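PDB 4M3O: KLLA0F12672p from Kluyveromyces lactis, which acts, through its zinc-binding N-terminal domain, as a probable phosphatase of the RNA polymerase II C-terminal domain and is probably involved in regulating transcription. Local coordinates for residues 6-9 and 10-14; 20-24 and 25-29; 32-35 and 36-40. All blocks are in the same frame, centred on the assembly; numbering follows the deposited sequence.

Contact 1 (6-9 and 10-14); sequences EEIK and EVVLK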
loop_
_atom_site.group_PDB
_atom_site.type_symbol
_atom_site.label_atom_id
_atom_site.label_comp_id
_atom_site.label_asym_id
_atom_site.label_seq_id
_atom_site.Cartn_x
_atom_site.Cartn_y
_atom_site.Cartn_z
ATOM N N GLU A 6 5.972 9.728 -8.484
ATOM C CA GLU A 6 7.110 9.869 -9.412
ATOM C C GLU A 6 8.111 8.740 -9.239
ATOM O O GLU A 6 8.582 8.116 -10.188
ATOM C CB GLU A 6 7.799 11.242 -9.174
ATOM C CG GLU A 6 7.037 12.482 -9.742
ATOM C CD GLU A 6 5.600 12.689 -9.230
ATOM O OE1 GLU A 6 5.345 12.666 -7.980
ATOM O OE2 GLU A 6 4.702 12.890 -10.094
ATOM N N GLU A 7 8.468 8.519 -8.001
ATOM C CA GLU A 7 9.338 7.403 -7.615
ATOM C C GLU A 7 8.807 6.009 -8.000
ATOM O O GLU A 7 9.527 5.167 -8.539
ATOM C CB GLU A 7 9.474 7.464 -6.103
ATOM C CG GLU A 7 10.879 7.382 -5.593
ATOM C CD GLU A 7 11.098 6.161 -4.778
ATOM O OE1 GLU A 7 11.037 5.054 -5.347
ATOM O OE2 GLU A 7 11.311 6.312 -3.571
ATOM N N ILE A 8 7.543 5.754 -7.684
ATOM C CA ILE A 8 6.903 4.476 -8.068
ATOM C C ILE A 8 7.019 4.249 -9.574
ATOM O O ILE A 8 7.408 3.169 -10.013
ATOM C CB ILE A 8 5.449 4.430 -7.603
ATOM C CG1 ILE A 8 5.432 4.354 -6.058
ATOM C CG2 ILE A 8 4.700 3.214 -8.199
ATOM C CD1 ILE A 8 4.142 4.841 -5.473
ATOM N N LYS A 9 6.771 5.283 -10.361
ATOM C CA LYS A 9 6.807 5.168 -11.828
ATOM C C LYS A 9 8.204 4.825 -12.257
ATOM O O LYS A 9 8.412 3.975 -13.101
ATOM C CB LYS A 9 6.350 6.462 -12.461
ATOM C CG LYS A 9 4.845 6.639 -12.368
ATOM C CD LYS A 9 4.393 7.977 -12.940
ATOM C CE LYS A 9 2.876 8.110 -12.891
ATOM N NZ LYS A 9 2.433 9.280 -13.700
ATOM N N GLU A 10 9.172 5.448 -11.616
ATOM C CA GLU A 10 10.559 5.208 -11.955
ATOM C C GLU A 10 11.109 3.856 -11.500
ATOM O O GLU A 10 11.846 3.204 -12.252
ATOM C CB GLU A 10 11.430 6.344 -11.389
ATOM C CG GLU A 10 11.663 7.470 -12.363
ATOM C CD GLU A 10 12.415 6.986 -13.570
ATOM O OE1 GLU A 10 13.505 6.401 -13.399
ATOM O OE2 GLU A 10 11.890 7.172 -14.680
ATOM N N VAL A 11 10.804 3.445 -10.273
ATOM C CA VAL A 11 11.430 2.211 -9.695
ATOM C C VAL A 11 10.537 0.972 -9.803
ATOM O O VAL A 11 10.991 -0.140 -9.503
ATOM C CB VAL A 11 11.824 2.395 -8.189
ATOM C CG1 VAL A 11 12.327 1.101 -7.536
ATOM C CG2 VAL A 11 12.904 3.431 -8.053
ATOM N N VAL A 12 9.267 1.136 -10.167
ATOM C CA VAL A 12 8.378 -0.005 -10.285
ATOM C C VAL A 12 7.850 -0.143 -11.705
ATOM O O VAL A 12 7.903 -1.209 -12.303
ATOM C CB VAL A 12 7.194 0.090 -9.288
ATOM C CG1 VAL A 12 6.258 -1.100 -9.464
ATOM C CG2 VAL A 12 7.694 0.137 -7.846
ATOM N N LEU A 13 7.286 0.918 -12.238
ATOM C CA LEU A 13 6.573 0.771 -13.503
ATOM C C LEU A 13 7.391 1.007 -14.787
ATOM O O LEU A 13 6.900 0.709 -15.898
ATOM C CB LEU A 13 5.405 1.722 -13.510
ATOM C CG LEU A 13 4.270 1.404 -12.515
ATOM C CD1 LEU A 13 3.301 2.564 -12.576
ATOM C CD2 LEU A 13 3.516 0.104 -12.826
ATOM N N LYS A 14 8.610 1.547 -14.635
ATOM C CA LYS A 14 9.365 2.073 -15.786
ATOM C C LYS A 14 9.443 1.039 -16.945
ATOM O O LYS A 14 9.124 1.351 -18.080
ATOM C CB LYS A 14 10.713 2.600 -15.306
ATOM C CG LYS A 14 11.748 2.889 -16.372
ATOM C CD LYS A 14 12.991 3.482 -15.730
ATOM C CE LYS A 14 13.933 4.004 -16.795
ATOM N NZ LYS A 14 14.658 5.213 -16.314
#
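Ile8 and Val12 lie side by side one helical turn apart and point the same way, with CG2 of Ile8 4.1 Å from CB of Val12. The branching of Ile8 sets this up: CG2 stands anti to the backbone N, whereas CG1 (chi1 -68°) is anti to the carbonyl carbon. Glu7 and Val11 repeat the pattern on the neighbouring ridge, where OE1 of Glu7 rests 3.7 Å from CG2 of Val11. The other oxygen of that carboxylate, OE2, is engaged by Lys41 in a salt bridge, which probably steadies the bent glutamate alongside the valine.

Behind these side chains runs the backbone ladder. Val11 N donates to Glu7 O at 2.8 Å. At the very next carbonyl the pattern changes: Ile8 O is gripped by two donors, Val12 N at 2.8 Å and Leu13 N at 3.2 Å, so an i to i+4 and an i to i+5 bond share one acceptor. On the solvent side, Lys14 NZ reaches back to OE1 of Glu10 in a weak salt bridge of 3.4 Å.

Outside the two segments, Ile8 packs on Tyr51 and Ile52 of helix 46-52 and on Leu37 of helix 24-40, while Val12 and Leu13 press on Ile30. The arrangement is that of an amphipathic helix widening into a pi-type turn near its C-terminal end.

Contact 2 (20-24 and 25-29); sequences RQLTI and REVET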
loop_
_atom_site.group_PDB
_atom_site.type_symbol
_atom_site.label_atom_id
_atom_site.label_comp_id
_atom_site.label_asym_id
_atom_site.label_seq_id
_atom_site.Cartn_x
_atom_site.Cartn_y
_atom_site.Cartn_z
ATOM N N ARG A 20 1.479 -2.942 -24.155
ATOM C CA ARG A 20 0.065 -2.733 -24.209
ATOM C C ARG A 20 -0.659 -3.812 -23.473
ATOM O O ARG A 20 -1.803 -3.688 -23.166
ATOM C CB ARG A 20 -0.439 -2.586 -25.622
ATOM C CG ARG A 20 0.032 -3.602 -26.603
ATOM C CD ARG A 20 0.038 -2.984 -27.987
ATOM N NE ARG A 20 -1.282 -2.962 -28.562
ATOM C CZ ARG A 20 -1.929 -4.042 -28.947
ATOM N NH1 ARG A 20 -1.377 -5.223 -28.836
ATOM N NH2 ARG A 20 -3.138 -3.943 -29.441
ATOM N N GLN A 21 0.059 -4.874 -23.205
ATOM C CA GLN A 21 -0.414 -5.955 -22.354
ATOM C C GLN A 21 0.690 -6.512 -21.478
ATOM O O GLN A 21 1.852 -6.564 -21.864
ATOM C CB GLN A 21 -1.040 -7.071 -23.148
ATOM C CG GLN A 21 -2.376 -6.654 -23.703
ATOM C CD GLN A 21 -3.155 -7.845 -24.149
ATOM O OE1 GLN A 21 -2.576 -8.809 -24.641
ATOM N NE2 GLN A 21 -4.473 -7.799 -23.973
ATOM N N LEU A 22 0.299 -6.921 -20.288
ATOM C CA LEU A 22 1.223 -7.546 -19.349
ATOM C C LEU A 22 0.932 -9.018 -19.198
ATOM O O LEU A 22 -0.244 -9.442 -19.223
ATOM C CB LEU A 22 1.065 -6.877 -17.992
ATOM C CG LEU A 22 1.430 -5.433 -17.929
ATOM C CD1 LEU A 22 1.182 -4.906 -16.528
ATOM C CD2 LEU A 22 2.893 -5.223 -18.359
ATOM N N THR A 23 1.988 -9.794 -19.016
ATOM C CA THR A 23 1.831 -11.179 -18.595
ATOM C C THR A 23 1.539 -11.202 -17.078
ATOM O O THR A 23 1.771 -10.207 -16.338
ATOM C CB THR A 23 3.103 -12.016 -18.826
ATOM O OG1 THR A 23 4.157 -11.534 -17.990
ATOM C CG2 THR A 23 3.611 -11.989 -20.333
ATOM N N ILE A 24 1.095 -12.356 -16.633
ATOM C CA ILE A 24 0.890 -12.660 -15.229
ATOM C C ILE A 24 2.161 -12.495 -14.439
ATOM O O ILE A 24 2.137 -11.937 -13.340
ATOM C CB ILE A 24 0.266 -14.079 -15.020
ATOM C CG1 ILE A 24 -1.090 -14.198 -15.778
ATOM C CG2 ILE A 24 -0.052 -14.283 -13.527
ATOM C CD1 ILE A 24 -1.451 -15.567 -16.377
ATOM N N ARG A 25 3.300 -12.880 -14.994
ATOM C CA ARG A 25 4.568 -12.706 -14.256
ATOM C C ARG A 25 4.963 -11.271 -14.076
ATOM O O ARG A 25 5.610 -10.945 -13.092
ATOM C CB ARG A 25 5.765 -13.391 -14.924
ATOM C CG ARG A 25 5.737 -14.890 -14.823
ATOM C CD ARG A 25 6.141 -15.358 -13.428
ATOM N NE ARG A 25 5.332 -16.459 -12.943
ATOM C CZ ARG A 25 5.369 -17.686 -13.406
ATOM N NH1 ARG A 25 6.204 -18.045 -14.404
ATOM N NH2 ARG A 25 4.604 -18.588 -12.849
ATOM N N GLU A 26 4.680 -10.433 -15.084
ATOM C CA GLU A 26 5.066 -9.034 -15.046
ATOM C C GLU A 26 4.164 -8.329 -14.024
ATOM O O GLU A 26 4.628 -7.515 -13.318
ATOM C CB GLU A 26 4.937 -8.406 -16.419
ATOM C CG GLU A 26 6.007 -8.878 -17.410
ATOM C CD GLU A 26 5.686 -8.545 -18.865
ATOM O OE1 GLU A 26 6.644 -8.283 -19.616
ATOM O OE2 GLU A 26 4.489 -8.557 -19.265
ATOM N N VAL A 27 2.891 -8.669 -13.980
ATOM C CA VAL A 27 1.952 -8.150 -12.966
ATOM C C VAL A 27 2.427 -8.515 -11.553
ATOM O O VAL A 27 2.482 -7.675 -10.645
ATOM C CB VAL A 27 0.537 -8.697 -13.174
ATOM C CG1 VAL A 27 -0.327 -8.371 -11.974
ATOM C CG2 VAL A 27 -0.117 -8.092 -14.413
ATOM N N GLU A 28 2.791 -9.781 -11.361
ATOM C CA GLU A 28 3.344 -10.191 -10.057
ATOM C C GLU A 28 4.626 -9.413 -9.714
ATOM O O GLU A 28 4.905 -9.146 -8.542
ATOM C CB GLU A 28 3.639 -11.701 -10.053
ATOM C CG GLU A 28 2.382 -12.558 -10.159
ATOM C CD GLU A 28 2.686 -14.068 -10.404
ATOM O OE1 GLU A 28 3.864 -14.443 -10.678
ATOM O OE2 GLU A 28 1.725 -14.897 -10.337
ATOM N N THR A 29 5.450 -9.142 -10.723
ATOM C CA THR A 29 6.740 -8.469 -10.478
ATOM C C THR A 29 6.431 -7.020 -9.993
ATOM O O THR A 29 7.115 -6.482 -9.126
ATOM C CB THR A 29 7.640 -8.469 -11.744
ATOM O OG1 THR A 29 7.846 -9.813 -12.201
ATOM C CG2 THR A 29 9.045 -7.780 -11.524
#
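Glu26 folds back over Thr23, and its side chain meets the threonine from CB to its tip. CB lies beside both Thr23 O and Thr23 OG1, and CG passes 3.3 Å from Thr23 OG1. With CG anti to the carbonyl carbon (chi1 -72°) and the chain extended beyond it (chi2 165°), the carboxylate is carried back along the first turn to the residue that precedes the helix. There OE2 accepts from Thr23 N at 2.8 Å in an almost straight bond, N-H...O 171°. The amide meets the anti side of the oxygen and lies slightly out of the carboxylate plane. Thr23 OG1 adds a weak bond to the same OE2, at 3.3 Å, and CD2 of Leu22 flanks this oxygen at 3.8 Å.

The exchange is reciprocal, for Thr23 OG1 accepts from Glu26 N at 3.2 Å. The hydroxyl can do so because it sits between its own backbone N and carbonyl carbon, facing the first turn. Thr23 O takes Val27 N at 3.0 Å, the first regular rung of the helix.

Beside the cap, Leu22 crosses Val27 at about a right angle, and both its CB and its CD1 lie near CG2 of the valine. Farther round, Arg25 NE makes a weak salt bridge of 3.4 Å with OE1 of Glu28, which lies at the guanidinium edge, in its plane. Tyr16 and His19 pack against Glu26, while Leu132 meets Val27. Together the reciprocal Thr23 and Glu26 bonds form a capping box, with Thr23 as N-cap, closing the N-terminal end of helix 24-40.

Contact 3 (32-35 and 36-40); sequences INLI and DLLIT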
loop_
_atom_site.group_PDB
_atom_site.type_symbol
_atom_site.label_atom_id
_atom_site.label_comp_id
_atom_site.label_asym_id
_atom_site.label_seq_id
_atom_site.Cartn_x
_atom_site.Cartn_y
_atom_site.Cartn_z
ATOM N N ILE A 32 5.287 -7.129 -6.328
ATOM C CA ILE A 32 6.416 -7.397 -5.441
ATOM C C ILE A 32 7.310 -6.191 -5.285
ATOM O O ILE A 32 7.791 -5.899 -4.187
ATOM C CB ILE A 32 7.260 -8.581 -5.923
ATOM C CG1 ILE A 32 6.548 -9.886 -5.569
ATOM C CG2 ILE A 32 8.676 -8.581 -5.325
ATOM C CD1 ILE A 32 7.215 -11.092 -6.210
ATOM N N ASN A 33 7.567 -5.485 -6.373
ATOM C CA ASN A 33 8.479 -4.350 -6.299
ATOM C C ASN A 33 7.792 -3.207 -5.539
ATOM O O ASN A 33 8.412 -2.498 -4.759
ATOM C CB ASN A 33 8.949 -3.899 -7.692
ATOM C CG ASN A 33 9.924 -4.894 -8.324
ATOM O OD1 ASN A 33 9.988 -5.015 -9.547
ATOM N ND2 ASN A 33 10.652 -5.636 -7.491
ATOM N N LEU A 34 6.495 -3.070 -5.741
ATOM C CA LEU A 34 5.751 -2.017 -5.023
ATOM C C LEU A 34 5.721 -2.285 -3.487
ATOM O O LEU A 34 6.073 -1.440 -2.681
ATOM C CB LEU A 34 4.341 -1.878 -5.619
ATOM C CG LEU A 34 3.444 -0.866 -4.902
ATOM C CD1 LEU A 34 4.041 0.532 -4.996
ATOM C CD2 LEU A 34 2.050 -0.848 -5.478
ATOM N N ILE A 35 5.353 -3.479 -3.103
ATOM C CA ILE A 35 5.364 -3.865 -1.691
ATOM C C ILE A 35 6.732 -3.691 -1.050
ATOM O O ILE A 35 6.860 -3.072 0.026
ATOM C CB ILE A 35 4.782 -5.294 -1.528
ATOM C CG1 ILE A 35 3.248 -5.217 -1.686
ATOM C CG2 ILE A 35 5.144 -5.862 -0.179
ATOM C CD1 ILE A 35 2.593 -6.425 -2.331
ATOM N N ASP A 36 7.761 -4.151 -1.732
ATOM C CA ASP A 36 9.138 -3.932 -1.288
ATOM C C ASP A 36 9.457 -2.450 -1.047
ATOM O O ASP A 36 10.126 -2.101 -0.050
ATOM C CB ASP A 36 10.135 -4.476 -2.323
ATOM C CG ASP A 36 10.687 -5.860 -1.960
ATOM O OD1 ASP A 36 10.633 -6.766 -2.827
ATOM O OD2 ASP A 36 11.214 -6.040 -0.826
ATOM N N LEU A 37 9.023 -1.585 -1.973
ATOM C CA LEU A 37 9.260 -0.151 -1.830
ATOM C C LEU A 37 8.515 0.357 -0.621
ATOM O O LEU A 37 9.042 1.176 0.149
ATOM C CB LEU A 37 8.764 0.619 -3.061
ATOM C CG LEU A 37 9.121 2.115 -3.029
ATOM C CD1 LEU A 37 10.636 2.300 -2.945
ATOM C CD2 LEU A 37 8.568 2.814 -4.270
ATOM N N LEU A 38 7.303 -0.158 -0.399
ATOM C CA LEU A 38 6.494 0.406 0.723
ATOM C C LEU A 38 6.821 -0.165 2.110
ATOM O O LEU A 38 6.207 0.214 3.099
ATOM C CB LEU A 38 5.005 0.247 0.417
ATOM C CG LEU A 38 4.596 0.962 -0.892
ATOM C CD1 LEU A 38 3.159 0.730 -1.266
ATOM C CD2 LEU A 38 4.910 2.443 -0.793
ATOM N N ILE A 39 7.778 -1.077 2.184
ATOM C CA ILE A 39 8.325 -1.499 3.491
ATOM C C ILE A 39 9.685 -0.872 3.830
ATOM O O ILE A 39 10.049 -0.792 5.016
ATOM C CB ILE A 39 8.416 -3.028 3.614
ATOM C CG1 ILE A 39 9.514 -3.551 2.693
ATOM C CG2 ILE A 39 7.044 -3.616 3.322
ATOM C CD1 ILE A 39 10.527 -4.418 3.417
ATOM N N THR A 40 10.415 -0.434 2.793
ATOM C CA THR A 40 11.671 0.284 2.935
ATOM C C THR A 40 11.388 1.735 3.219
ATOM O O THR A 40 12.144 2.345 3.968
ATOM C CB THR A 40 12.560 0.145 1.685
ATOM O OG1 THR A 40 11.788 0.372 0.497
ATOM C CG2 THR A 40 13.062 -1.231 1.618
HETATM O O HOH W 1 11.765 -4.912 -5.320
#
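The carboxylate of Asp36 and the carboxamide of Asn33 are the flat groups here, and one water bridges them, out of the plane of both groups and most clearly so of the carboxylate. Asn33 ND2 gives a proton to the water and the water gives one to OD1 of Asp36, both bonds being weak. Asp36 lies alongside Ile32, pointing the same way, with OD1 3.7 Å from CG2 of the isoleucine. OD1 also comes near Ile32 O, an acceptor facing an acceptor, and the water's proton may offset a little of the repulsion between these two oxygens.

Round the helix the chemistry turns apolar. Leu34 and Leu38 cross at a slant, their CD1 atoms 3.8 Å apart. Different first torsions bring them together: CG of Leu34 is anti to the backbone N (chi1 177°), whereas CG of Leu38 is anti to the carbonyl carbon (chi1 -59°). That choice also lays CG of Leu38 3.3 Å from Leu34 O, the carbonyl that accepts Leu38 N at 2.9 Å. Replacing Leu38 with an alanine would probably open a gap beside CD1 of Leu34 and take away the packing on Leu64 of helix 58-70.

The regular bonding weakens at the C-terminal end. Asp36 N to Ile32 O is a sound 3.0 Å, but Ile39 N to Ile35 O is bent and weak at 3.1 Å. Leu38 O has a partner beyond the segments, the guanidinium of Arg68, and Ile39 packs on Glu67 and Arg68. Leu38 lies about 14 Å from the bound zinc ion, side chain to metal. The chemistry is thus divided: a hydrated polar edge at Asn33 and Asp36, and a buried leucine pair, of which Leu38 packs on helix 58-70.

Overall arrangement
From the N terminus the three contacts follow in series, and none nests within or crosses another. Contact 1 lies within helix 5-13, closing successive helical turns rather than a long loop. The chain then passes through a loop to contact 2, which closes the first turn of helix 24-40. Contact 3 occupies the other end of that helix, its centre about 17 Å from that of contact 2. Although separate in sequence, contacts 1 and 3 touch in space: Leu37 packs against Glu7 and Ile8, and Val12 meets the backbone at Asn33 and Leu34. Helix 24-40 thereby joins helix 5-13 to helix 58-70, with the zinc site beyond contact 3.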